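Local coordinates for C-glycoside 3-oxidase (Microbacterium trichothecenolyticum, PDB 7DVE), which oxidises the C3 hydroxyl of the sugar in C-glycosides such as isoorientin and mangiferin, using bound FAD and passing electrons to oxygen to give hydrogen peroxide, at residues T147-E152 and A497-R502; L453-A458 and E466-P471; A89-R92 and Y98-E101. One frame throughout, in Å; residues are numbered along the deposited sequence.

Contact 1 (T147-E152 and A497-R502); sequences TGELDE and AVRGAR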
ATOM      1  N   THR A 147      -7.562 -10.269  21.477  1.00 88.88           N
ATOM      2  CA  THR A 147      -8.918  -9.845  21.797  1.00 87.13           C
ATOM      3  C   THR A 147      -9.944 -10.275  20.768  1.00 84.37           C
ATOM      4  O   THR A 147     -11.141 -10.088  21.011  1.00 79.75           O
ATOM      5  CB  THR A 147      -8.981  -8.323  21.936  1.00 87.43           C
ATOM      6  OG1 THR A 147      -8.645  -7.714  20.675  1.00 80.83           O
ATOM      7  CG2 THR A 147      -8.062  -7.830  23.057  1.00 89.56           C
ATOM      8  N   GLY A 148      -9.516 -10.829  19.635  1.00 82.49           N
ATOM      9  CA  GLY A 148     -10.406 -11.039  18.521  1.00 77.82           C
ATOM     10  C   GLY A 148     -10.637  -9.808  17.673  1.00 76.49           C
ATOM     11  O   GLY A 148     -11.289  -9.905  16.622  1.00 73.73           O
ATOM     12  N   GLU A 149     -10.112  -8.650  18.074  1.00 73.76           N
ATOM     13  CA  GLU A 149     -10.400  -7.449  17.299  1.00 73.51           C
ATOM     14  C   GLU A 149      -9.692  -7.453  15.957  1.00 71.21           C
ATOM     15  O   GLU A 149     -10.181  -6.828  15.009  1.00 69.94           O
ATOM     16  CB  GLU A 149     -10.025  -6.181  18.066  1.00 74.95           C
ATOM     17  CG  GLU A 149     -10.464  -4.917  17.321  1.00 74.88           C
ATOM     18  CD  GLU A 149     -10.118  -3.614  18.027  1.00 76.67           C
ATOM     19  OE1 GLU A 149      -9.117  -3.573  18.794  1.00 72.88           O
ATOM     20  OE2 GLU A 149     -10.866  -2.627  17.795  1.00 76.58           O
ATOM     21  N   LEU A 150      -8.548  -8.131  15.845  1.00 72.87           N
ATOM     22  CA  LEU A 150      -7.830  -8.096  14.571  1.00 70.89           C
ATOM     23  C   LEU A 150      -8.702  -8.654  13.447  1.00 67.45           C
ATOM     24  O   LEU A 150      -8.810  -8.042  12.383  1.00 66.06           O
ATOM     25  CB  LEU A 150      -6.497  -8.852  14.679  1.00 70.68           C
ATOM     26  CG  LEU A 150      -5.648  -9.031  13.397  1.00 69.61           C
ATOM     27  CD1 LEU A 150      -5.489  -7.734  12.653  1.00 65.33           C
ATOM     28  CD2 LEU A 150      -4.277  -9.637  13.696  1.00 65.78           C
ATOM     29  N   ASP A 151      -9.368  -9.786  13.682  1.00 67.16           N
ATOM     30  CA  ASP A 151     -10.211 -10.388  12.644  1.00 68.47           C
ATOM     31  C   ASP A 151     -11.373  -9.474  12.244  1.00 65.99           C
ATOM     32  O   ASP A 151     -11.663  -9.317  11.049  1.00 63.05           O
ATOM     33  CB  ASP A 151     -10.726 -11.747  13.117  1.00 64.72           C
ATOM     34  CG  ASP A 151      -9.691 -12.859  12.931  1.00 67.50           C
ATOM     35  OD1 ASP A 151      -8.657 -12.618  12.268  1.00 67.81           O
ATOM     36  OD2 ASP A 151      -9.899 -13.970  13.458  1.00 72.75           O
ATOM     37  N   GLU A 152     -12.027  -8.837  13.223  1.00 65.67           N
ATOM     38  CA  GLU A 152     -13.089  -7.885  12.902  1.00 65.73           C
ATOM     39  C   GLU A 152     -12.557  -6.684  12.110  1.00 66.24           C
ATOM     40  O   GLU A 152     -13.206  -6.223  11.156  1.00 65.50           O
ATOM     41  CB  GLU A 152     -13.802  -7.444  14.186  1.00 68.59           C
ATOM     42  CG  GLU A 152     -14.645  -6.187  14.029  1.00 70.97           C
ATOM     43  CD  GLU A 152     -15.135  -5.630  15.349  1.00 76.60           C
ATOM     44  OE1 GLU A 152     -16.096  -6.190  15.904  1.00 86.53           O
ATOM     45  OE2 GLU A 152     -14.562  -4.634  15.845  1.00 79.87           O
ATOM     46  N   ALA A 497      -6.330   1.530  10.322  1.00 54.55           N
ATOM     47  CA  ALA A 497      -7.032   2.795  10.104  1.00 55.83           C
ATOM     48  C   ALA A 497      -8.483   2.711  10.576  1.00 61.30           C
ATOM     49  O   ALA A 497      -9.029   3.691  11.103  1.00 62.79           O
ATOM     50  CB  ALA A 497      -6.967   3.184   8.625  1.00 54.90           C
ATOM     51  N   VAL A 498      -9.123   1.552  10.385  1.00 58.08           N
ATOM     52  CA  VAL A 498     -10.496   1.358  10.844  1.00 61.49           C
ATOM     53  C   VAL A 498     -10.580   1.555  12.350  1.00 64.06           C
ATOM     54  O   VAL A 498     -11.472   2.253  12.863  1.00 64.71           O
ATOM     55  CB  VAL A 498     -11.011  -0.038  10.451  1.00 59.71           C
ATOM     56  CG1 VAL A 498     -12.354  -0.268  11.072  1.00 60.29           C
ATOM     57  CG2 VAL A 498     -11.036  -0.215   8.923  1.00 57.88           C
ATOM     58  N   ARG A 499      -9.663   0.921  13.087  1.00 65.11           N
ATOM     59  CA  ARG A 499      -9.673   1.127  14.541  1.00 64.45           C
ATOM     60  C   ARG A 499      -9.446   2.600  14.891  1.00 64.49           C
ATOM     61  O   ARG A 499     -10.144   3.169  15.739  1.00 67.76           O
ATOM     62  CB  ARG A 499      -8.633   0.255  15.245  1.00 63.30           C
ATOM     63  CG  ARG A 499      -8.883   0.254  16.751  1.00 66.85           C
ATOM     64  CD  ARG A 499      -7.839  -0.454  17.572  1.00 67.73           C
ATOM     65  NE  ARG A 499      -7.808   0.160  18.889  1.00 66.01           N
ATOM     66  CZ  ARG A 499      -7.483  -0.465  20.011  1.00 67.94           C
ATOM     67  NH1 ARG A 499      -7.123  -1.737  20.013  1.00 69.51           N
ATOM     68  NH2 ARG A 499      -7.527   0.201  21.159  1.00 66.08           N
ATOM     69  N   GLY A 500      -8.487   3.241  14.229  1.00 65.35           N
ATOM     70  CA  GLY A 500      -8.204   4.638  14.550  1.00 65.91           C
ATOM     71  C   GLY A 500      -9.385   5.560  14.291  1.00 64.82           C
ATOM     72  O   GLY A 500      -9.712   6.419  15.116  1.00 67.07           O
ATOM     73  N   ALA A 501     -10.032   5.403  13.133  1.00 65.32           N
ATOM     74  CA  ALA A 501     -11.176   6.241  12.788  1.00 67.07           C
ATOM     75  C   ALA A 501     -12.372   5.966  13.689  1.00 66.22           C
ATOM     76  O   ALA A 501     -13.113   6.897  14.032  1.00 69.19           O
ATOM     77  CB  ALA A 501     -11.552   6.039  11.320  1.00 65.00           C
ATOM     78  N   ARG A 502     -12.571   4.711  14.101  1.00 67.14           N
ATOM     79  CA  ARG A 502     -13.603   4.435  15.097  1.00 69.69           C
ATOM     80  C   ARG A 502     -13.305   5.151  16.403  1.00 72.90           C
ATOM     81  O   ARG A 502     -14.218   5.653  17.070  1.00 73.42           O
ATOM     82  CB  ARG A 502     -13.708   2.936  15.344  1.00 68.21           C
ATOM     83  CG  ARG A 502     -14.277   2.168  14.215  1.00 66.69           C
ATOM     84  CD  ARG A 502     -14.195   0.706  14.540  1.00 68.07           C
ATOM     85  NE  ARG A 502     -15.173  -0.060  13.781  1.00 69.27           N
ATOM     86  CZ  ARG A 502     -15.287  -1.376  13.843  1.00 70.89           C
ATOM     87  NH1 ARG A 502     -14.508  -2.100  14.632  1.00 71.16           N
ATOM     88  NH2 ARG A 502     -16.203  -1.980  13.094  1.00 71.44           N
TER
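E152 and R502 form a salt bridge between two helices of this GMC oxidoreductase, the start of helix 149-161 and the middle of helix 490-510. R502 NH1 gives a hydrogen bond to E152 OE2 at 2.8 Å. The bond is bent, with an N-H...O angle of 143°. OE2 lies close to the guanidinium plane, but NH1 meets it from above the carboxylate, and the two planes are 83° apart. A second salt bridge joins E149 OE1 to R499 NH1 at 3.0 Å. Here the side chains cross at about a right angle. E149 has CG anti to the backbone N (chi1 -174°) and an extended chain, which carries its carboxylate across to the arginine. The R499 guanidinium is shared, its NH2 bridging to D464 as well. Beside the charges, the E149 carboxylate lies along the R499 chain, E149 OE2 3.6 Å from R499 CG. One turn before R502, V498 CG1 lies over one face of its guanidinium, toward the rim. Two surface salt bridges thus tie helices distant in sequence, while A497 and A501 pack helix 490-510 on helix 19-31. Before the N-cap residue G148, T147 forms an ST turn, its OG1 accepting from E149 N at 3.1 Å.

Contact 2 (L453-A458 and E466-P471); sequences LADDGA and EVWGAP
D455 lies over one face of the W468 indole, and the two side chains run antiparallel to one another. The carboxylate and ring planes are only 12° apart. D455 CA sits 3.7 Å from the centroid of the five-membered ring, 14° off its normal, which makes a CH-pi contact. D455 CB packs on the same face, 3.4 Å from W468 CD2. With CG anti to the backbone N (chi1 177°), the aspartate turns its carboxylate past the ring to the root of the tryptophan, where OD2 is 3.7 Å from W468 CB. Further along the ring, the backbone of A454 covers the same face toward its rim, its C atom 3.3 Å from W468 CZ2. D455 is the centre of an inverse gamma turn, and W468 lies in a type II beta turn from V467 to A470. Both turns belong to the loop between strands 427-436 and 473-475, and they meet through the ring. The indole NE1 hydrogen-bonds to S459 OG, between the segments. Were W468 an alanine, the backbone at A454 and D455 would probably lose the flat surface it lies on, and S459 OG its indole partner. Between the segments the contact is made by CH-pi and van der Waals packing, so it probably owes more to the fit of backbone and ring than to charge.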
ATOM      1  N   LEU A 453       1.972  -1.150  22.414  1.00 72.20           N
ATOM      2  CA  LEU A 453       1.021  -1.184  23.517  1.00 71.79           C
ATOM      3  C   LEU A 453       1.254  -0.045  24.505  1.00 74.48           C
ATOM      4  O   LEU A 453       0.312   0.387  25.178  1.00 75.31           O
ATOM      5  CB  LEU A 453       1.100  -2.531  24.233  1.00 72.03           C
ATOM      6  CG  LEU A 453      -0.115  -3.442  24.157  1.00 76.29           C
ATOM      7  CD1 LEU A 453       0.077  -4.630  25.097  1.00 74.61           C
ATOM      8  CD2 LEU A 453      -1.375  -2.659  24.493  1.00 74.27           C
ATOM      9  N   ALA A 454       2.489   0.454  24.599  1.00 74.68           N
ATOM     10  CA  ALA A 454       2.870   1.428  25.613  1.00 74.84           C
ATOM     11  C   ALA A 454       3.827   2.451  25.023  1.00 74.29           C
ATOM     12  O   ALA A 454       4.516   2.190  24.037  1.00 76.80           O
ATOM     13  CB  ALA A 454       3.533   0.752  26.814  1.00 77.23           C
ATOM     14  N   ASP A 455       3.867   3.629  25.643  1.00 75.87           N
ATOM     15  CA  ASP A 455       4.817   4.683  25.273  1.00 76.24           C
ATOM     16  C   ASP A 455       6.176   4.356  25.889  1.00 76.81           C
ATOM     17  O   ASP A 455       6.617   4.962  26.868  1.00 78.23           O
ATOM     18  CB  ASP A 455       4.310   6.049  25.740  1.00 77.23           C
ATOM     19  CG  ASP A 455       5.295   7.186  25.449  1.00 78.90           C
ATOM     20  OD1 ASP A 455       6.326   6.937  24.806  1.00 77.69           O
ATOM     21  OD2 ASP A 455       5.029   8.339  25.848  1.00 81.49           O
ATOM     22  N   ASP A 456       6.875   3.389  25.296  1.00 74.53           N
ATOM     23  CA  ASP A 456       8.150   2.959  25.863  1.00 78.11           C
ATOM     24  C   ASP A 456       9.358   3.289  24.979  1.00 77.25           C
ATOM     25  O   ASP A 456      10.445   2.746  25.205  1.00 78.76           O
ATOM     26  CB  ASP A 456       8.102   1.461  26.167  1.00 76.13           C
ATOM     27  CG  ASP A 456       7.942   0.615  24.914  1.00 77.27           C
ATOM     28  OD1 ASP A 456       7.848   1.173  23.795  1.00 76.99           O
ATOM     29  OD2 ASP A 456       7.910  -0.622  25.054  1.00 78.73           O
ATOM     30  N   GLY A 457       9.199   4.164  23.986  1.00 75.11           N
ATOM     31  CA  GLY A 457      10.276   4.519  23.093  1.00 71.10           C
ATOM     32  C   GLY A 457      10.377   3.663  21.854  1.00 72.41           C
ATOM     33  O   GLY A 457      11.005   4.078  20.880  1.00 70.89           O
ATOM     34  N   ALA A 458       9.744   2.490  21.844  1.00 72.37           N
ATOM     35  CA  ALA A 458       9.860   1.562  20.734  1.00 69.64           C
ATOM     36  C   ALA A 458       8.674   1.626  19.770  1.00 66.56           C
ATOM     37  O   ALA A 458       8.562   0.764  18.899  1.00 65.49           O
ATOM     38  CB  ALA A 458      10.038   0.141  21.277  1.00 70.23           C
ATOM     39  N   GLU A 466      -2.850   6.713  17.680  1.00 65.65           N
ATOM     40  CA  GLU A 466      -2.586   8.063  18.157  1.00 70.78           C
ATOM     41  C   GLU A 466      -1.143   8.166  18.645  1.00 70.49           C
ATOM     42  O   GLU A 466      -0.697   7.328  19.433  1.00 70.38           O
ATOM     43  CB  GLU A 466      -3.554   8.410  19.282  1.00 69.66           C
ATOM     44  CG  GLU A 466      -3.661   9.875  19.604  1.00 70.29           C
ATOM     45  CD  GLU A 466      -4.701  10.131  20.685  1.00 72.36           C
ATOM     46  OE1 GLU A 466      -5.244   9.145  21.238  1.00 72.36           O
ATOM     47  OE2 GLU A 466      -4.966  11.316  20.978  1.00 74.26           O
ATOM     48  N   VAL A 467      -0.415   9.188  18.189  1.00 69.46           N
ATOM     49  CA  VAL A 467       1.024   9.226  18.441  1.00 72.27           C
ATOM     50  C   VAL A 467       1.291   9.665  19.880  1.00 73.09           C
ATOM     51  O   VAL A 467       0.683  10.616  20.392  1.00 73.21           O
ATOM     52  CB  VAL A 467       1.764  10.114  17.414  1.00 74.20           C
ATOM     53  CG1 VAL A 467       1.241   9.899  15.975  1.00 66.26           C
ATOM     54  CG2 VAL A 467       1.759  11.578  17.793  1.00 74.23           C
ATOM     55  N   TRP A 468       2.177   8.931  20.549  1.00 72.93           N
ATOM     56  CA  TRP A 468       2.565   9.243  21.919  1.00 75.64           C
ATOM     57  C   TRP A 468       3.055  10.679  22.041  1.00 77.50           C
ATOM     58  O   TRP A 468       3.977  11.093  21.336  1.00 79.17           O
ATOM     59  CB  TRP A 468       3.674   8.296  22.369  1.00 75.19           C
ATOM     60  CG  TRP A 468       3.363   6.839  22.206  1.00 73.92           C
ATOM     61  CD1 TRP A 468       4.000   5.951  21.387  1.00 69.85           C
ATOM     62  CD2 TRP A 468       2.353   6.094  22.902  1.00 73.85           C
ATOM     63  NE1 TRP A 468       3.452   4.699  21.532  1.00 69.72           N
ATOM     64  CE2 TRP A 468       2.433   4.762  22.451  1.00 71.77           C
ATOM     65  CE3 TRP A 468       1.392   6.425  23.867  1.00 75.57           C
ATOM     66  CZ2 TRP A 468       1.585   3.754  22.934  1.00 72.90           C
ATOM     67  CZ3 TRP A 468       0.534   5.419  24.338  1.00 74.82           C
ATOM     68  CH2 TRP A 468       0.646   4.102  23.876  1.00 72.38           C
ATOM     69  N   GLY A 469       2.453  11.438  22.955  1.00 77.98           N
ATOM     70  CA  GLY A 469       2.925  12.775  23.238  1.00 79.41           C
ATOM     71  C   GLY A 469       2.314  13.875  22.400  1.00 81.07           C
ATOM     72  O   GLY A 469       2.483  15.057  22.739  1.00 85.80           O
ATOM     73  N   ALA A 470       1.620  13.536  21.311  1.00 79.81           N
ATOM     74  CA  ALA A 470       0.845  14.490  20.524  1.00 78.69           C
ATOM     75  C   ALA A 470      -0.584  13.969  20.439  1.00 79.02           C
ATOM     76  O   ALA A 470      -0.992  13.395  19.417  1.00 77.68           O
ATOM     77  CB  ALA A 470       1.448  14.706  19.139  1.00 76.44           C
ATOM     78  N   PRO A 471      -1.370  14.142  21.497  1.00 79.94           N
ATOM     79  CA  PRO A 471      -2.764  13.686  21.458  1.00 79.01           C
ATOM     80  C   PRO A 471      -3.530  14.404  20.358  1.00 80.75           C
ATOM     81  O   PRO A 471      -3.284  15.576  20.066  1.00 83.80           O
ATOM     82  CB  PRO A 471      -3.308  14.034  22.849  1.00 80.31           C
ATOM     83  CG  PRO A 471      -2.199  14.638  23.614  1.00 80.74           C
ATOM     84  CD  PRO A 471      -1.004  14.815  22.754  1.00 80.67           C
TER

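Contact 3 (A89-R92 and Y98-E101); sequences AQRR and YLLE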
ATOM      1  N   ALA A  89      19.049   5.116 -16.608  1.00 77.47           N
ATOM      2  CA  ALA A  89      18.364   3.953 -17.153  1.00 74.69           C
ATOM      3  C   ALA A  89      18.528   2.708 -16.305  1.00 73.08           C
ATOM      4  O   ALA A  89      17.804   1.731 -16.527  1.00 75.03           O
ATOM      5  CB  ALA A  89      18.862   3.637 -18.561  1.00 67.49           C
ATOM      6  N   GLN A  90      19.464   2.692 -15.368  1.00 69.14           N
ATOM      7  CA  GLN A  90      19.625   1.496 -14.560  1.00 68.34           C
ATOM      8  C   GLN A  90      18.860   1.535 -13.243  1.00 65.19           C
ATOM      9  O   GLN A  90      18.776   0.496 -12.591  1.00 61.57           O
ATOM     10  CB  GLN A  90      21.097   1.233 -14.267  1.00 64.49           C
ATOM     11  CG  GLN A  90      21.781   0.393 -15.319  1.00 62.85           C
ATOM     12  CD  GLN A  90      21.985   1.150 -16.588  1.00 66.40           C
ATOM     13  OE1 GLN A  90      22.392   2.306 -16.543  1.00 66.54           O
ATOM     14  NE2 GLN A  90      21.737   0.509 -17.735  1.00 65.07           N
ATOM     15  N   ARG A  91      18.285   2.684 -12.851  1.00 67.70           N
ATOM     16  CA  ARG A  91      17.476   2.830 -11.621  1.00 65.33           C
ATOM     17  C   ARG A  91      16.141   3.470 -12.011  1.00 63.12           C
ATOM     18  O   ARG A  91      16.018   4.693 -11.984  1.00 66.54           O
ATOM     19  CB  ARG A  91      18.236   3.682 -10.569  1.00 62.31           C
ATOM     20  CG  ARG A  91      18.028   3.277  -9.115  1.00 61.82           C
ATOM     21  CD  ARG A  91      18.704   4.242  -8.107  1.00 57.25           C
ATOM     22  NE  ARG A  91      18.489   5.636  -8.471  1.00 58.30           N
ATOM     23  CZ  ARG A  91      17.649   6.463  -7.861  1.00 55.90           C
ATOM     24  NH1 ARG A  91      16.929   6.077  -6.828  1.00 53.10           N
ATOM     25  NH2 ARG A  91      17.526   7.710  -8.306  1.00 57.63           N
ATOM     26  N   ARG A  92      15.141   2.662 -12.372  1.00 61.20           N
ATOM     27  CA  ARG A  92      13.919   3.151 -13.012  1.00 59.19           C
ATOM     28  C   ARG A  92      12.674   2.937 -12.150  1.00 56.05           C
ATOM     29  O   ARG A  92      12.520   1.896 -11.509  1.00 54.41           O
ATOM     30  CB  ARG A  92      13.703   2.452 -14.359  1.00 63.76           C
ATOM     31  CG  ARG A  92      14.229   3.201 -15.568  1.00 70.58           C
ATOM     32  CD  ARG A  92      13.454   2.836 -16.822  1.00 75.72           C
ATOM     33  NE  ARG A  92      13.338   3.962 -17.746  1.00 82.23           N
ATOM     34  CZ  ARG A  92      12.474   4.962 -17.609  1.00 83.57           C
ATOM     35  NH1 ARG A  92      11.631   5.015 -16.587  1.00 76.94           N
ATOM     36  NH2 ARG A  92      12.455   5.932 -18.521  1.00 86.47           N
ATOM     37  N   TYR A  98       7.526   7.584  -8.625  1.00 49.56           N
ATOM     38  CA  TYR A  98       8.837   8.202  -8.781  1.00 50.50           C
ATOM     39  C   TYR A  98       9.751   7.761  -7.647  1.00 50.58           C
ATOM     40  O   TYR A  98       9.301   7.319  -6.582  1.00 50.01           O
ATOM     41  CB  TYR A  98       8.761   9.737  -8.846  1.00 51.06           C
ATOM     42  CG  TYR A  98       8.201  10.411  -7.608  1.00 55.26           C
ATOM     43  CD1 TYR A  98       6.831  10.345  -7.319  1.00 52.01           C
ATOM     44  CD2 TYR A  98       9.027  11.147  -6.749  1.00 52.96           C
ATOM     45  CE1 TYR A  98       6.310  10.966  -6.222  1.00 52.77           C
ATOM     46  CE2 TYR A  98       8.503  11.773  -5.638  1.00 52.86           C
ATOM     47  CZ  TYR A  98       7.146  11.674  -5.380  1.00 53.53           C
ATOM     48  OH  TYR A  98       6.611  12.292  -4.280  1.00 55.02           O
ATOM     49  N   LEU A  99      11.047   7.871  -7.902  1.00 49.19           N
ATOM     50  CA  LEU A  99      12.073   7.432  -6.969  1.00 50.02           C
ATOM     51  C   LEU A  99      12.671   8.632  -6.262  1.00 51.54           C
ATOM     52  O   LEU A  99      12.491   9.776  -6.673  1.00 54.65           O
ATOM     53  CB  LEU A  99      13.180   6.651  -7.693  1.00 50.17           C
ATOM     54  CG  LEU A  99      12.750   5.457  -8.551  1.00 49.52           C
ATOM     55  CD1 LEU A  99      13.950   4.775  -9.126  1.00 52.65           C
ATOM     56  CD2 LEU A  99      11.958   4.480  -7.724  1.00 48.04           C
ATOM     57  N   LEU A 100      13.399   8.359  -5.188  1.00 51.48           N
ATOM     58  CA  LEU A 100      14.277   9.383  -4.640  1.00 53.38           C
ATOM     59  C   LEU A 100      15.351   9.731  -5.662  1.00 54.89           C
ATOM     60  O   LEU A 100      15.865   8.857  -6.372  1.00 55.31           O
ATOM     61  CB  LEU A 100      14.927   8.900  -3.346  1.00 53.18           C
ATOM     62  CG  LEU A 100      14.036   8.837  -2.100  1.00 51.03           C
ATOM     63  CD1 LEU A 100      14.836   8.332  -0.903  1.00 51.27           C
ATOM     64  CD2 LEU A 100      13.471  10.215  -1.822  1.00 50.46           C
ATOM     65  N   GLU A 101      15.685  11.019  -5.749  1.00 56.38           N
ATOM     66  CA  GLU A 101      16.785  11.422  -6.607  1.00 58.36           C
ATOM     67  C   GLU A 101      18.141  11.179  -5.956  1.00 56.82           C
ATOM     68  O   GLU A 101      19.136  10.952  -6.664  1.00 56.79           O
ATOM     69  CB  GLU A 101      16.629  12.889  -6.992  1.00 64.93           C
ATOM     70  CG  GLU A 101      16.182  13.054  -8.430  1.00 75.46           C
ATOM     71  CD  GLU A 101      15.496  14.378  -8.695  1.00 80.60           C
ATOM     72  OE1 GLU A 101      14.418  14.630  -8.096  1.00 79.46           O
ATOM     73  OE2 GLU A 101      16.043  15.160  -9.502  1.00 79.22           O
TER
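R91 grips the carbonyl oxygen of L100 end-on with both terminal nitrogens. R91 NH2 is 2.8 Å from L100 O and lies in the carbonyl plane, with an N-H...O angle of 151°. R91 NH1 is 3.0 Å from L100 O, at an angle of 139°, and is tilted slightly from that plane. The oxygen is close to the guanidinium plane, so this one acceptor takes two bonds at the group's edge. L99 forms the other half of the contact. Its CD1 lies 4.0 Å above the guanidinium plane of R91, toward the rim of one face. L99 CD1 is also 3.5 Å from R91 O, so one methyl touches both the head and the backbone of the arginine. The R91 chain is bent at chi3 (44°), and the guanidinium lies beside L99 with its edge to L100 O. NH1 is also held by P113 O, so carbonyls from two parts of the chain fix the rotation of the guanidinium. Y104 touches the R91 side chain as well. The side chain of L99 is about 10 Å from the bound FAD. The contact ties the loop before the short, weakly bonded strand 98-99 to that strand and the residues just after it. The strand pairs antiparallel with strand 116-117, where L99 packs on A116 and L100 on F117. L100 also touches M398 and L400 of strand 396-401.

In the fold
All three contacts lie at the surface, and none of their touching residues is fully buried. Contact 1 joins two helices that are far apart in sequence and does so through paired opposite charges. Contacts 2 and 3 each close a short local loop, but by different means: contact 2 lays backbone on an aromatic face, while contact 3 uses an arginine to hold a backbone carbonyl. Along the chain, contact 2 falls inside the span that contact 1 closes. Their nearest atoms are about 7 Å apart. Contact 3 lies on the opposite side of the chain's centre from contact 1. Of the three it comes nearest an annotated site, the L99 side chain approaching the FAD without touching it.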